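Local atomic coordinates of deacetylase EF_0837 (Enterococcus faecalis, PDB entry 2ICS), a protein that binds two zinc ions per subunit and, as a metal-dependent hydrolase, deacetylates acetyl-(R)-mandelate with very low efficiency in vitro. Residues F242-G247 / A267-D272; L209-N214 / T248-F253; V83-D88 / K108-G113; A54-D59 / Y284-T289. All coordinates share one frame; numbering follows the deposited sequence.

Contact 1: F242-G247 / A267-D272; sequences FDIGHG and ASISTD. With ZN (zinc ion), chain B.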
loop_
_atom_site.group_PDB
_atom_site.type_symbol
_atom_site.label_atom_id
_atom_site.label_comp_id
_atom_site.label_asym_id
_atom_site.label_seq_id
_atom_site.Cartn_x
_atom_site.Cartn_y
_atom_site.Cartn_z
ATOM N N PHE A 242 0.494 6.377 -9.272
ATOM C CA PHE A 242 1.821 6.380 -8.666
ATOM C C PHE A 242 1.756 5.935 -7.203
ATOM O O PHE A 242 1.150 6.601 -6.361
ATOM C CB PHE A 242 2.438 7.776 -8.761
ATOM C CG PHE A 242 3.001 8.110 -10.123
ATOM C CD1 PHE A 242 2.367 7.681 -11.288
ATOM C CD2 PHE A 242 4.154 8.882 -10.241
ATOM C CE1 PHE A 242 2.874 8.017 -12.546
ATOM C CE2 PHE A 242 4.668 9.224 -11.497
ATOM C CZ PHE A 242 4.029 8.792 -12.648
ATOM N N ASP A 243 2.383 4.799 -6.915
ATOM C CA ASP A 243 2.397 4.230 -5.568
ATOM C C ASP A 243 3.829 4.301 -5.037
ATOM O O ASP A 243 4.769 3.955 -5.748
ATOM C CB ASP A 243 1.914 2.775 -5.644
ATOM C CG ASP A 243 1.853 2.094 -4.291
ATOM O OD1 ASP A 243 0.954 2.414 -3.478
ATOM O OD2 ASP A 243 2.711 1.222 -4.047
ATOM N N ILE A 244 3.990 4.744 -3.795
ATOM C CA ILE A 244 5.313 4.874 -3.178
ATOM C C ILE A 244 6.141 3.583 -3.075
ATOM O O ILE A 244 7.252 3.523 -3.595
ATOM C CB ILE A 244 5.215 5.497 -1.758
ATOM C CG1 ILE A 244 4.679 6.931 -1.843
ATOM C CG2 ILE A 244 6.596 5.511 -1.090
ATOM C CD1 ILE A 244 5.600 7.896 -2.570
ATOM N N GLY A 245 5.615 2.563 -2.397
ATOM C CA GLY A 245 6.354 1.317 -2.237
ATOM C C GLY A 245 7.786 1.587 -1.792
ATOM O O GLY A 245 8.730 1.091 -2.402
ATOM N N HIS A 246 7.940 2.364 -0.718
ATOM C CA HIS A 246 9.253 2.765 -0.194
ATOM C C HIS A 246 10.359 1.733 -0.350
ATOM O O HIS A 246 11.322 1.954 -1.090
ATOM C CB HIS A 246 9.148 3.170 1.278
ATOM C CG HIS A 246 10.365 3.884 1.790
ATOM N ND1 HIS A 246 11.619 3.311 1.786
ATOM C CD2 HIS A 246 10.523 5.129 2.299
ATOM C CE1 HIS A 246 12.496 4.172 2.272
ATOM N NE2 HIS A 246 11.859 5.283 2.590
ATOM N N GLY A 247 10.233 0.615 0.360
ATOM C CA GLY A 247 11.227 -0.434 0.257
ATOM C C GLY A 247 12.640 -0.058 0.672
ATOM O O GLY A 247 12.931 1.075 1.060
ATOM N N ALA A 267 -0.241 8.986 -5.636
ATOM C CA ALA A 267 -1.658 8.724 -5.421
ATOM C C ALA A 267 -1.859 7.932 -4.136
ATOM O O ALA A 267 -2.856 8.107 -3.430
ATOM C CB ALA A 267 -2.230 7.951 -6.605
ATOM N N SER A 268 -0.910 7.047 -3.846
ATOM C CA SER A 268 -0.986 6.226 -2.649
ATOM C C SER A 268 0.388 6.023 -2.025
ATOM O O SER A 268 1.412 5.964 -2.719
ATOM C CB SER A 268 -1.623 4.864 -2.971
ATOM O OG SER A 268 -0.976 4.224 -4.059
ATOM N N ILE A 269 0.386 5.916 -0.702
ATOM C CA ILE A 269 1.596 5.729 0.074
ATOM C C ILE A 269 1.649 4.302 0.608
ATOM O O ILE A 269 0.712 3.835 1.254
ATOM C CB ILE A 269 1.631 6.742 1.242
ATOM C CG1 ILE A 269 1.725 8.161 0.678
ATOM C CG2 ILE A 269 2.808 6.461 2.172
ATOM C CD1 ILE A 269 1.573 9.231 1.727
ATOM N N SER A 270 2.743 3.610 0.309
ATOM C CA SER A 270 2.941 2.231 0.752
ATOM C C SER A 270 4.392 2.039 1.181
ATOM O O SER A 270 5.260 2.850 0.854
ATOM C CB SER A 270 2.577 1.242 -0.358
ATOM O OG SER A 270 3.333 1.492 -1.528
ATOM N N THR A 271 4.655 0.935 1.869
ATOM C CA THR A 271 5.976 0.661 2.422
ATOM C C THR A 271 6.925 -0.307 1.732
ATOM O O THR A 271 8.142 -0.150 1.851
ATOM C CB THR A 271 5.835 0.123 3.845
ATOM O OG1 THR A 271 5.100 -1.109 3.796
ATOM C CG2 THR A 271 5.093 1.120 4.731
ATOM N N ASP A 272 6.380 -1.295 1.023
ATOM C CA ASP A 272 7.193 -2.353 0.418
ATOM C C ASP A 272 8.045 -2.893 1.564
ATOM O O ASP A 272 9.245 -3.116 1.439
ATOM C CB ASP A 272 8.098 -1.860 -0.698
ATOM C CG ASP A 272 8.961 -2.981 -1.265
ATOM O OD1 ASP A 272 8.521 -4.146 -1.209
ATOM O OD2 ASP A 272 10.070 -2.715 -1.771
HETATM ZN ZN ZN B . 7.893 -5.404 -2.935
HETATM O O HOH W 1 9.276 -4.142 -3.676
#

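Contact 2: L209-N214 / T248-F253; sequences LTHCFN and TDSFNF. With ZN (zinc ion), chain C.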
loop_
_atom_site.group_PDB
_atom_site.type_symbol
_atom_site.label_atom_id
_atom_site.label_comp_id
_atom_site.label_asym_id
_atom_site.label_seq_id
_atom_site.Cartn_x
_atom_site.Cartn_y
_atom_site.Cartn_z
ATOM N N LEU A 209 1.729 1.998 -10.607
ATOM C CA LEU A 209 3.177 2.077 -10.750
ATOM C C LEU A 209 3.762 2.214 -9.348
ATOM O O LEU A 209 3.664 3.283 -8.746
ATOM C CB LEU A 209 3.548 3.312 -11.573
ATOM C CG LEU A 209 5.038 3.583 -11.771
ATOM C CD1 LEU A 209 5.562 2.603 -12.806
ATOM C CD2 LEU A 209 5.272 5.023 -12.227
ATOM N N THR A 210 4.360 1.151 -8.813
ATOM C CA THR A 210 4.923 1.241 -7.471
ATOM C C THR A 210 6.412 1.622 -7.550
ATOM O O THR A 210 7.031 1.507 -8.613
ATOM C CB THR A 210 4.675 -0.082 -6.677
ATOM O OG1 THR A 210 4.877 0.145 -5.274
ATOM C CG2 THR A 210 5.583 -1.192 -7.165
ATOM N N HIS A 211 6.970 2.104 -6.438
ATOM C CA HIS A 211 8.361 2.568 -6.384
ATOM C C HIS A 211 8.469 3.838 -7.232
ATOM O O HIS A 211 9.538 4.175 -7.746
ATOM C CB HIS A 211 9.333 1.527 -6.954
ATOM C CG HIS A 211 9.262 0.192 -6.289
ATOM N ND1 HIS A 211 9.048 0.010 -4.940
ATOM C CD2 HIS A 211 9.445 -1.050 -6.804
ATOM C CE1 HIS A 211 9.111 -1.301 -4.686
ATOM N NE2 HIS A 211 9.350 -1.984 -5.787
ATOM N N CYS A 212 7.354 4.548 -7.366
ATOM C CA CYS A 212 7.297 5.747 -8.197
ATOM C C CYS A 212 8.374 6.810 -7.974
ATOM O O CYS A 212 8.795 7.459 -8.929
ATOM C CB CYS A 212 5.906 6.386 -8.100
ATOM S SG CYS A 212 5.463 7.086 -6.486
ATOM N N PHE A 213 8.815 7.006 -6.733
ATOM C CA PHE A 213 9.844 8.004 -6.475
ATOM C C PHE A 213 11.210 7.407 -6.161
ATOM O O PHE A 213 11.930 7.926 -5.310
ATOM C CB PHE A 213 9.426 8.947 -5.336
ATOM C CG PHE A 213 8.193 9.771 -5.634
ATOM C CD1 PHE A 213 7.857 10.119 -6.944
ATOM C CD2 PHE A 213 7.371 10.206 -4.596
ATOM C CE1 PHE A 213 6.723 10.886 -7.215
ATOM C CE2 PHE A 213 6.236 10.974 -4.854
ATOM C CZ PHE A 213 5.908 11.316 -6.163
ATOM N N ASN A 214 11.579 6.323 -6.840
ATOM C CA ASN A 214 12.887 5.729 -6.595
ATOM C C ASN A 214 13.938 6.646 -7.222
ATOM O O ASN A 214 13.651 7.362 -8.183
ATOM C CB ASN A 214 12.977 4.310 -7.178
ATOM C CG ASN A 214 13.011 4.290 -8.695
ATOM O OD1 ASN A 214 12.075 3.805 -9.346
ATOM N ND2 ASN A 214 14.091 4.803 -9.270
ATOM N N THR A 248 13.530 -1.036 0.594
ATOM C CA THR A 248 14.915 -0.832 0.962
ATOM C C THR A 248 15.630 0.106 -0.006
ATOM O O THR A 248 16.498 0.869 0.404
ATOM C CB THR A 248 15.660 -2.183 1.019
ATOM O OG1 THR A 248 15.014 -3.030 1.977
ATOM C CG2 THR A 248 17.123 -1.990 1.423
ATOM N N ASP A 249 15.254 0.076 -1.280
ATOM C CA ASP A 249 15.920 0.928 -2.261
ATOM C C ASP A 249 15.018 1.675 -3.229
ATOM O O ASP A 249 15.483 2.119 -4.274
ATOM C CB ASP A 249 16.917 0.097 -3.072
ATOM C CG ASP A 249 18.145 -0.288 -2.264
ATOM O OD1 ASP A 249 18.849 0.625 -1.762
ATOM O OD2 ASP A 249 18.408 -1.501 -2.133
ATOM N N SER A 250 13.750 1.862 -2.890
ATOM C CA SER A 250 12.858 2.513 -3.836
ATOM C C SER A 250 12.270 3.888 -3.540
ATOM O O SER A 250 11.375 4.336 -4.264
ATOM C CB SER A 250 11.739 1.534 -4.188
ATOM O OG SER A 250 12.301 0.320 -4.660
ATOM N N PHE A 251 12.749 4.563 -2.498
ATOM C CA PHE A 251 12.241 5.899 -2.186
ATOM C C PHE A 251 13.365 6.905 -1.973
ATOM O O PHE A 251 14.209 6.737 -1.098
ATOM C CB PHE A 251 11.347 5.890 -0.947
ATOM C CG PHE A 251 10.857 7.258 -0.559
ATOM C CD1 PHE A 251 9.901 7.911 -1.328
ATOM C CD2 PHE A 251 11.403 7.926 0.536
ATOM C CE1 PHE A 251 9.493 9.212 -1.019
ATOM C CE2 PHE A 251 11.006 9.229 0.857
ATOM C CZ PHE A 251 10.047 9.873 0.075
ATOM N N ASN A 252 13.344 7.969 -2.765
ATOM C CA ASN A 252 14.362 9.006 -2.705
ATOM C C ASN A 252 13.706 10.361 -2.402
ATOM O O ASN A 252 12.822 10.808 -3.137
ATOM C CB ASN A 252 15.115 9.018 -4.047
ATOM C CG ASN A 252 16.227 10.056 -4.105
ATOM O OD1 ASN A 252 15.970 11.258 -4.205
ATOM N ND2 ASN A 252 17.474 9.590 -4.052
ATOM N N PHE A 253 14.122 10.990 -1.301
ATOM C CA PHE A 253 13.583 12.293 -0.889
ATOM C C PHE A 253 13.686 13.344 -1.989
ATOM O O PHE A 253 12.719 14.056 -2.275
ATOM C CB PHE A 253 14.321 12.831 0.345
ATOM C CG PHE A 253 13.794 12.313 1.665
ATOM C CD1 PHE A 253 12.486 12.565 2.057
ATOM C CD2 PHE A 253 14.631 11.635 2.540
ATOM C CE1 PHE A 253 12.021 12.156 3.302
ATOM C CE2 PHE A 253 14.177 11.221 3.791
ATOM C CZ PHE A 253 12.871 11.484 4.172
HETATM ZN ZN ZN C . 9.499 -4.166 -5.901
HETATM O O HOH W 2 8.959 5.764 -4.154
HETATM O O HOH W 1 9.276 -4.142 -3.676
#

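Contact 3: V83-D88 / K108-G113; sequences VTTVID and KTNVFG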
loop_
_atom_site.group_PDB
_atom_site.type_symbol
_atom_site.label_atom_id
_atom_site.label_comp_id
_atom_site.label_asym_id
_atom_site.label_seq_id
_atom_site.Cartn_x
_atom_site.Cartn_y
_atom_site.Cartn_z
ATOM N N VAL A 83 -2.371 -0.505 10.983
ATOM C CA VAL A 83 -2.788 -0.824 9.624
ATOM C C VAL A 83 -3.793 -1.977 9.671
ATOM O O VAL A 83 -3.458 -3.095 10.066
ATOM C CB VAL A 83 -1.562 -1.195 8.745
ATOM C CG1 VAL A 83 -2.002 -1.438 7.303
ATOM C CG2 VAL A 83 -0.526 -0.060 8.790
ATOM N N THR A 84 -5.033 -1.691 9.284
ATOM C CA THR A 84 -6.096 -2.685 9.315
ATOM C C THR A 84 -6.095 -3.665 8.141
ATOM O O THR A 84 -6.554 -4.795 8.276
ATOM C CB THR A 84 -7.481 -1.999 9.405
ATOM O OG1 THR A 84 -7.665 -1.126 8.282
ATOM C CG2 THR A 84 -7.585 -1.190 10.688
ATOM N N THR A 85 -5.578 -3.233 6.995
ATOM C CA THR A 85 -5.529 -4.082 5.807
ATOM C C THR A 85 -4.181 -3.972 5.093
ATOM O O THR A 85 -3.601 -2.884 5.010
ATOM C CB THR A 85 -6.659 -3.701 4.797
ATOM O OG1 THR A 85 -7.940 -3.968 5.381
ATOM C CG2 THR A 85 -6.532 -4.503 3.516
ATOM N N VAL A 86 -3.677 -5.100 4.599
ATOM C CA VAL A 86 -2.421 -5.108 3.862
ATOM C C VAL A 86 -2.589 -5.952 2.612
ATOM O O VAL A 86 -3.379 -6.900 2.583
ATOM C CB VAL A 86 -1.230 -5.692 4.682
ATOM C CG1 VAL A 86 -0.906 -4.786 5.862
ATOM C CG2 VAL A 86 -1.555 -7.105 5.153
ATOM N N ILE A 87 -1.854 -5.591 1.570
ATOM C CA ILE A 87 -1.902 -6.326 0.328
ATOM C C ILE A 87 -0.495 -6.780 -0.001
ATOM O O ILE A 87 0.398 -5.959 -0.228
ATOM C CB ILE A 87 -2.427 -5.456 -0.831
ATOM C CG1 ILE A 87 -3.760 -4.807 -0.435
ATOM C CG2 ILE A 87 -2.594 -6.314 -2.079
ATOM C CD1 ILE A 87 -4.375 -3.935 -1.522
ATOM N N ASP A 88 -0.289 -8.093 0.002
ATOM C CA ASP A 88 1.012 -8.653 -0.322
ATOM C C ASP A 88 1.252 -8.464 -1.819
ATOM O O ASP A 88 0.450 -8.906 -2.639
ATOM C CB ASP A 88 1.050 -10.129 0.048
ATOM C CG ASP A 88 2.326 -10.797 -0.398
ATOM O OD1 ASP A 88 2.428 -11.138 -1.596
ATOM O OD2 ASP A 88 3.237 -10.961 0.445
ATOM N N LYS A 108 -4.956 -11.216 12.529
ATOM C CA LYS A 108 -5.984 -10.290 12.988
ATOM C C LYS A 108 -6.197 -9.277 11.869
ATOM O O LYS A 108 -7.322 -8.852 11.591
ATOM C CB LYS A 108 -5.522 -9.578 14.263
ATOM C CG LYS A 108 -5.369 -10.486 15.484
ATOM C CD LYS A 108 -4.699 -9.733 16.635
ATOM C CE LYS A 108 -4.731 -10.514 17.949
ATOM N NZ LYS A 108 -4.033 -11.831 17.866
ATOM N N THR A 109 -5.095 -8.913 11.223
ATOM C CA THR A 109 -5.105 -7.956 10.128
ATOM C C THR A 109 -5.787 -8.559 8.911
ATOM O O THR A 109 -5.703 -9.764 8.694
ATOM C CB THR A 109 -3.663 -7.584 9.718
ATOM O OG1 THR A 109 -2.916 -7.198 10.879
ATOM C CG2 THR A 109 -3.670 -6.436 8.726
ATOM N N ASN A 110 -6.473 -7.732 8.127
ATOM C CA ASN A 110 -7.094 -8.233 6.907
ATOM C C ASN A 110 -5.939 -8.332 5.923
ATOM O O ASN A 110 -5.178 -7.377 5.756
ATOM C CB ASN A 110 -8.141 -7.258 6.359
ATOM C CG ASN A 110 -9.294 -7.045 7.310
ATOM O OD1 ASN A 110 -9.824 -7.997 7.875
ATOM N ND2 ASN A 110 -9.695 -5.791 7.488
ATOM N N VAL A 111 -5.798 -9.485 5.284
ATOM C CA VAL A 111 -4.718 -9.686 4.333
ATOM C C VAL A 111 -5.219 -10.080 2.955
ATOM O O VAL A 111 -5.924 -11.076 2.802
ATOM C CB VAL A 111 -3.744 -10.784 4.815
ATOM C CG1 VAL A 111 -2.644 -10.997 3.789
ATOM C CG2 VAL A 111 -3.147 -10.396 6.164
ATOM N N PHE A 112 -4.863 -9.279 1.959
ATOM C CA PHE A 112 -5.223 -9.561 0.577
ATOM C C PHE A 112 -3.903 -9.723 -0.147
ATOM O O PHE A 112 -2.840 -9.458 0.426
ATOM C CB PHE A 112 -6.009 -8.407 -0.033
ATOM C CG PHE A 112 -7.341 -8.183 0.612
ATOM C CD1 PHE A 112 -8.404 -9.052 0.365
ATOM C CD2 PHE A 112 -7.529 -7.123 1.492
ATOM C CE1 PHE A 112 -9.636 -8.870 0.984
ATOM C CE2 PHE A 112 -8.756 -6.929 2.119
ATOM C CZ PHE A 112 -9.816 -7.807 1.863
ATOM N N GLY A 113 -3.955 -10.161 -1.394
ATOM C CA GLY A 113 -2.718 -10.326 -2.121
ATOM C C GLY A 113 -2.850 -10.210 -3.619
ATOM O O GLY A 113 -3.934 -10.359 -4.178
#

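Contact 4: A54-D59 / Y284-T289; sequences AGWIDD and YDLATT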
loop_
_atom_site.group_PDB
_atom_site.type_symbol
_atom_site.label_atom_id
_atom_site.label_comp_id
_atom_site.label_asym_id
_atom_site.label_seq_id
_atom_site.Cartn_x
_atom_site.Cartn_y
_atom_site.Cartn_z
ATOM N N ALA A 54 -10.379 6.124 8.518
ATOM C CA ALA A 54 -10.719 4.795 8.049
ATOM C C ALA A 54 -9.473 3.978 8.369
ATOM O O ALA A 54 -8.384 4.540 8.468
ATOM C CB ALA A 54 -10.967 4.819 6.556
ATOM N N GLY A 55 -9.622 2.670 8.551
ATOM C CA GLY A 55 -8.457 1.853 8.848
ATOM C C GLY A 55 -7.396 2.045 7.780
ATOM O O GLY A 55 -7.693 1.961 6.588
ATOM N N TRP A 56 -6.161 2.308 8.193
ATOM C CA TRP A 56 -5.082 2.520 7.233
ATOM C C TRP A 56 -4.841 1.258 6.418
ATOM O O TRP A 56 -4.970 0.149 6.929
ATOM C CB TRP A 56 -3.795 2.933 7.948
ATOM C CG TRP A 56 -3.897 4.216 8.727
ATOM C CD1 TRP A 56 -4.892 5.156 8.650
ATOM C CD2 TRP A 56 -2.944 4.718 9.681
ATOM N NE1 TRP A 56 -4.614 6.212 9.497
ATOM C CE2 TRP A 56 -3.428 5.968 10.141
ATOM C CE3 TRP A 56 -1.731 4.230 10.193
ATOM C CZ2 TRP A 56 -2.740 6.738 11.090
ATOM C CZ3 TRP A 56 -1.043 4.996 11.139
ATOM C CH2 TRP A 56 -1.555 6.239 11.575
ATOM N N ILE A 57 -4.484 1.441 5.148
ATOM C CA ILE A 57 -4.245 0.337 4.224
ATOM C C ILE A 57 -2.888 0.474 3.537
ATOM O O ILE A 57 -2.599 1.501 2.918
ATOM C CB ILE A 57 -5.336 0.295 3.111
ATOM C CG1 ILE A 57 -6.729 0.169 3.731
ATOM C CG2 ILE A 57 -5.081 -0.869 2.169
ATOM C CD1 ILE A 57 -7.881 0.368 2.720
ATOM N N ASP A 58 -2.066 -0.569 3.640
ATOM C CA ASP A 58 -0.739 -0.586 3.019
ATOM C C ASP A 58 -0.840 -1.501 1.802
ATOM O O ASP A 58 -0.789 -2.716 1.953
ATOM C CB ASP A 58 0.286 -1.155 4.000
ATOM C CG ASP A 58 1.715 -0.852 3.597
ATOM O OD1 ASP A 58 1.962 -0.597 2.398
ATOM O OD2 ASP A 58 2.597 -0.882 4.484
ATOM N N ASP A 59 -0.967 -0.936 0.602
ATOM C CA ASP A 59 -1.119 -1.773 -0.587
ATOM C C ASP A 59 0.145 -2.347 -1.227
ATOM O O ASP A 59 0.110 -2.810 -2.364
ATOM C CB ASP A 59 -1.975 -1.062 -1.657
ATOM C CG ASP A 59 -1.266 0.109 -2.307
ATOM O OD1 ASP A 59 -0.029 0.226 -2.166
ATOM O OD2 ASP A 59 -1.958 0.907 -2.974
ATOM N N TYR A 284 10.454 1.608 8.573
ATOM C CA TYR A 284 10.122 0.896 9.800
ATOM C C TYR A 284 8.657 0.497 9.890
ATOM O O TYR A 284 8.323 -0.543 10.460
ATOM C CB TYR A 284 10.504 1.751 11.002
ATOM C CG TYR A 284 11.988 2.032 11.091
ATOM C CD1 TYR A 284 12.572 3.072 10.366
ATOM C CD2 TYR A 284 12.812 1.250 11.904
ATOM C CE1 TYR A 284 13.949 3.329 10.454
ATOM C CE2 TYR A 284 14.178 1.494 11.998
ATOM C CZ TYR A 284 14.744 2.531 11.276
ATOM O OH TYR A 284 16.101 2.758 11.380
ATOM N N ASP A 285 7.790 1.333 9.326
ATOM C CA ASP A 285 6.356 1.092 9.324
ATOM C C ASP A 285 5.657 2.118 8.424
ATOM O O ASP A 285 6.305 2.986 7.846
ATOM C CB ASP A 285 5.820 1.146 10.762
ATOM C CG ASP A 285 6.272 2.387 11.513
ATOM O OD1 ASP A 285 6.327 2.338 12.755
ATOM O OD2 ASP A 285 6.562 3.413 10.872
ATOM N N LEU A 286 4.339 2.015 8.292
ATOM C CA LEU A 286 3.610 2.942 7.431
ATOM C C LEU A 286 3.664 4.366 7.990
ATOM O O LEU A 286 3.914 5.314 7.253
ATOM C CB LEU A 286 2.160 2.482 7.275
ATOM C CG LEU A 286 1.306 3.257 6.264
ATOM C CD1 LEU A 286 1.835 3.048 4.846
ATOM C CD2 LEU A 286 -0.129 2.781 6.372
ATOM N N ALA A 287 3.435 4.501 9.294
ATOM C CA ALA A 287 3.477 5.798 9.971
ATOM C C ALA A 287 4.751 6.571 9.614
ATOM O O ALA A 287 4.699 7.769 9.316
ATOM C CB ALA A 287 3.403 5.593 11.491
ATOM N N THR A 288 5.886 5.873 9.640
ATOM C CA THR A 288 7.180 6.468 9.326
ATOM C C THR A 288 7.253 6.901 7.861
ATOM O O THR A 288 7.886 7.901 7.525
ATOM C CB THR A 288 8.322 5.471 9.620
ATOM O OG1 THR A 288 8.312 5.143 11.011
ATOM C CG2 THR A 288 9.677 6.067 9.266
ATOM N N THR A 289 6.604 6.138 6.990
ATOM C CA THR A 289 6.596 6.460 5.574
ATOM C C THR A 289 5.708 7.689 5.385
ATOM O O THR A 289 6.009 8.567 4.583
ATOM C CB THR A 289 6.049 5.280 4.748
ATOM O OG1 THR A 289 6.769 4.090 5.094
ATOM C CG2 THR A 289 6.228 5.541 3.260
#

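Contact 1: F242-G247 / A267-D272
Ser270 OG is gripped from two directions: it donates to Asp243 OD2 at 2.6 Å and accepts the backbone N-H of Gly245, with Gly245 N 2.7 Å away. With chi1 at 57°, OG lies between the backbone N and the carbonyl carbon, within reach of both partners. It meets Asp243 OD2 from above the carboxylate plane, whereas Ser268 OG reaches Asp243 OD1 at 2.7 Å on the anti lone pair, facing away from the other oxygen. With CG anti to its backbone N, Asp243 thus spreads its two oxygens over two serines of 267-272, and Thr210 adds a further bond to OD2. Asp59 brings a carboxylate oxygen close to Asp243 OD1, a closeness of like charges that may raise the proton affinity of one of them.

Backbone bonds carry the rest of the seam. Phe242 O accepts from both Ala267 N and Ser268 N, Ile244 N binds Ser268 O at 3.0 Å, and Gly247 N meets Thr271 O at 2.7 Å. Beside the polar bonds, Ile244 CG1 lies 4.1 Å from Ile269 CG1, a modest apolar touch. At the far end the CB of Asp272 rests near Gly245 O, and its OD1 binds zinc at 2.2 Å, a metal which His60, His62 and the carbamate of Lys154 also hold, with water 1.

A strand end paired with the last extended segment of the barrel, whose aspartate closes the metal site, is the arrangement of the amidohydrolase TIM barrel with a binuclear zinc centre.

Contact 2: L209-N214 / T248-F253
At the second zinc site, Ser250 lies against the ring of the metal ligand His211. Its OG sits 3.3 Å above the ring plane, offset toward the rim, while Thr210 CG2 lies over the centre of the opposite face. Contact is tight, Ser250 CB coming within 3.2 Å of His211 ND1, yet the serine hydroxyl does not bond to that nitrogen, which is hydrogen-bonded to Gly245 O instead. This second-shell bond helps fix the ring rotation, leaving NE2 to bind zinc at 2.2 Å, where His188 and the carbamate of Lys154 also coordinate.

Such a histidine, set just past a strand end of the TIM barrel, is a standard ligand of binuclear amidohydrolases. Here the chain folds immediately into a type I turn from His211 to Asn214, closed by Asn214 N to His211 O. Within this turn Phe213 O accepts from Asn252 N at 2.9 Å, at an angle of 150°. Water 2 makes a second link by donating to Ser250 O at 2.8 Å and accepting from Phe213 N. Beside these polar bridges, Phe213 CB meets Phe251 CD1 at 4.2 Å, and the sulfur of Cys212 lies over one face of the Phe213 ring. Asn252 stands at the N-cap of helix 253-261, its OD1 accepting from Val255 N.

Contact 3: V83-D88 / K108-G113
Val86 and Val111 meet in the well-packed part of this contact, within a beta-alpha-beta unit in which helix 97-105 connects strands 83-89 and 110-114 of the barrel. Val86 CG2, set between the backbone N and the carbonyl carbon, touches Val111 CG2 at 3.8 Å. Phe100 and Ala104 of the crossover helix pack on Val111, and Phe100 also reaches Asp88, so this side of the sheet is buried beneath the helix. Asp88 turns its polar end to Thr91 OG1 and Cys63 N.

The face carrying Thr85, Ile87, Asn110 and Phe112 is the more solvent-exposed, since Asn110 and Phe112 are partly exposed, although its side chains still touch closely. Thr85 divides its two branches between them. Its methyl CG2 approaches the edge of the Phe112 ring, near the ring plane, with CD2 at 3.5 Å. Its OG1 accepts from Asn110 ND2 at 3.3 Å, a long but fairly straight bond (159°) in which the hydroxyl lies nearly in the amide plane. Near the start of the pair, Thr109 CG2 rests 3.3 Å from Thr84 O, while its OG1 bonds to Val79 N and Asp75.

Between the faces runs a parallel ladder whose strand directions differ by 25°. Asn110 N donates to Thr84 O, and Asp88 N to Phe112 O. Val86 serves the neighbouring strand with both of its backbone polar atoms: its N meets Asn110 O at 3.0 Å, and its O accepts from Phe112 N at 2.9 Å in an almost perfectly straight bond of 178°.

Contact 4: A54-D59 / Y284-T289
Strand 56-58 and the first turn of helix 286-296 come closest at Asp58 and Leu286, whose CA atoms are 7.1 Å apart, a gap bridged by side chains alone with no hydrogen bond across it. Leu286 does most of the bridging. Its CG is anti to the backbone N (chi1 -173°), which carries the forked end toward the strand. There the two methyls part: CD2 touches Trp56 CB at 4.0 Å, and CD1 lies 4.0 Å from Asp58 OD2. Leu286 and Asp58 run past each other in opposite senses, and the CD1 methyl lies over the face of the carboxylate.

That carboxylate is buried, and its needs are met elsewhere: OD2 is bonded to Thr271 OG1, and OD1 takes a weak bond from His60 N. The indole of Trp56 reaches the helix start, where CZ3 comes within 4.5 Å of Ala287 CB, the methyl approaching obliquely. Asp285 caps the helix at the N-cap, with OD2 accepting from Thr288 N at 2.8 Å and an angle of 149°. The cap is consistent with a well-defined first turn, from which Leu286 and Ala287 meet the strand.

The contact therefore joins the strand that leads into the zinc-binding His60 and His62 to a helix late in the barrel. Around it, Val83 of the adjacent strand 83-89 touches both Asp58 and Leu286, while Ile357 of strand 350-364 packs on Trp56 and Ala287, and Phe334 of strand 331-344 meets the indole ring.

All four contacts are largely buried, but their chemistry differs: contacts 1 and 2 each hold a zinc ligand, share water 1, and join through neighbouring strands 241-243 and 208-210. Contact 1 is a dense network of backbone and serine-carboxylate bonds; contact 2 relies on one direct hydrogen bond, a water bridge and ring packing. Contact 3 is a regular parallel ladder with partly exposed residues on one face, and contact 4 has no hydrogen bond across it and rests on Leu286 packing against Trp56 and the Asp58 carboxylate. These last two meet along strands 83-89 and 51-61. Contact 4 also reaches contact 1 through Asp58 and Thr271, tying the barrel's first strand to its last segment.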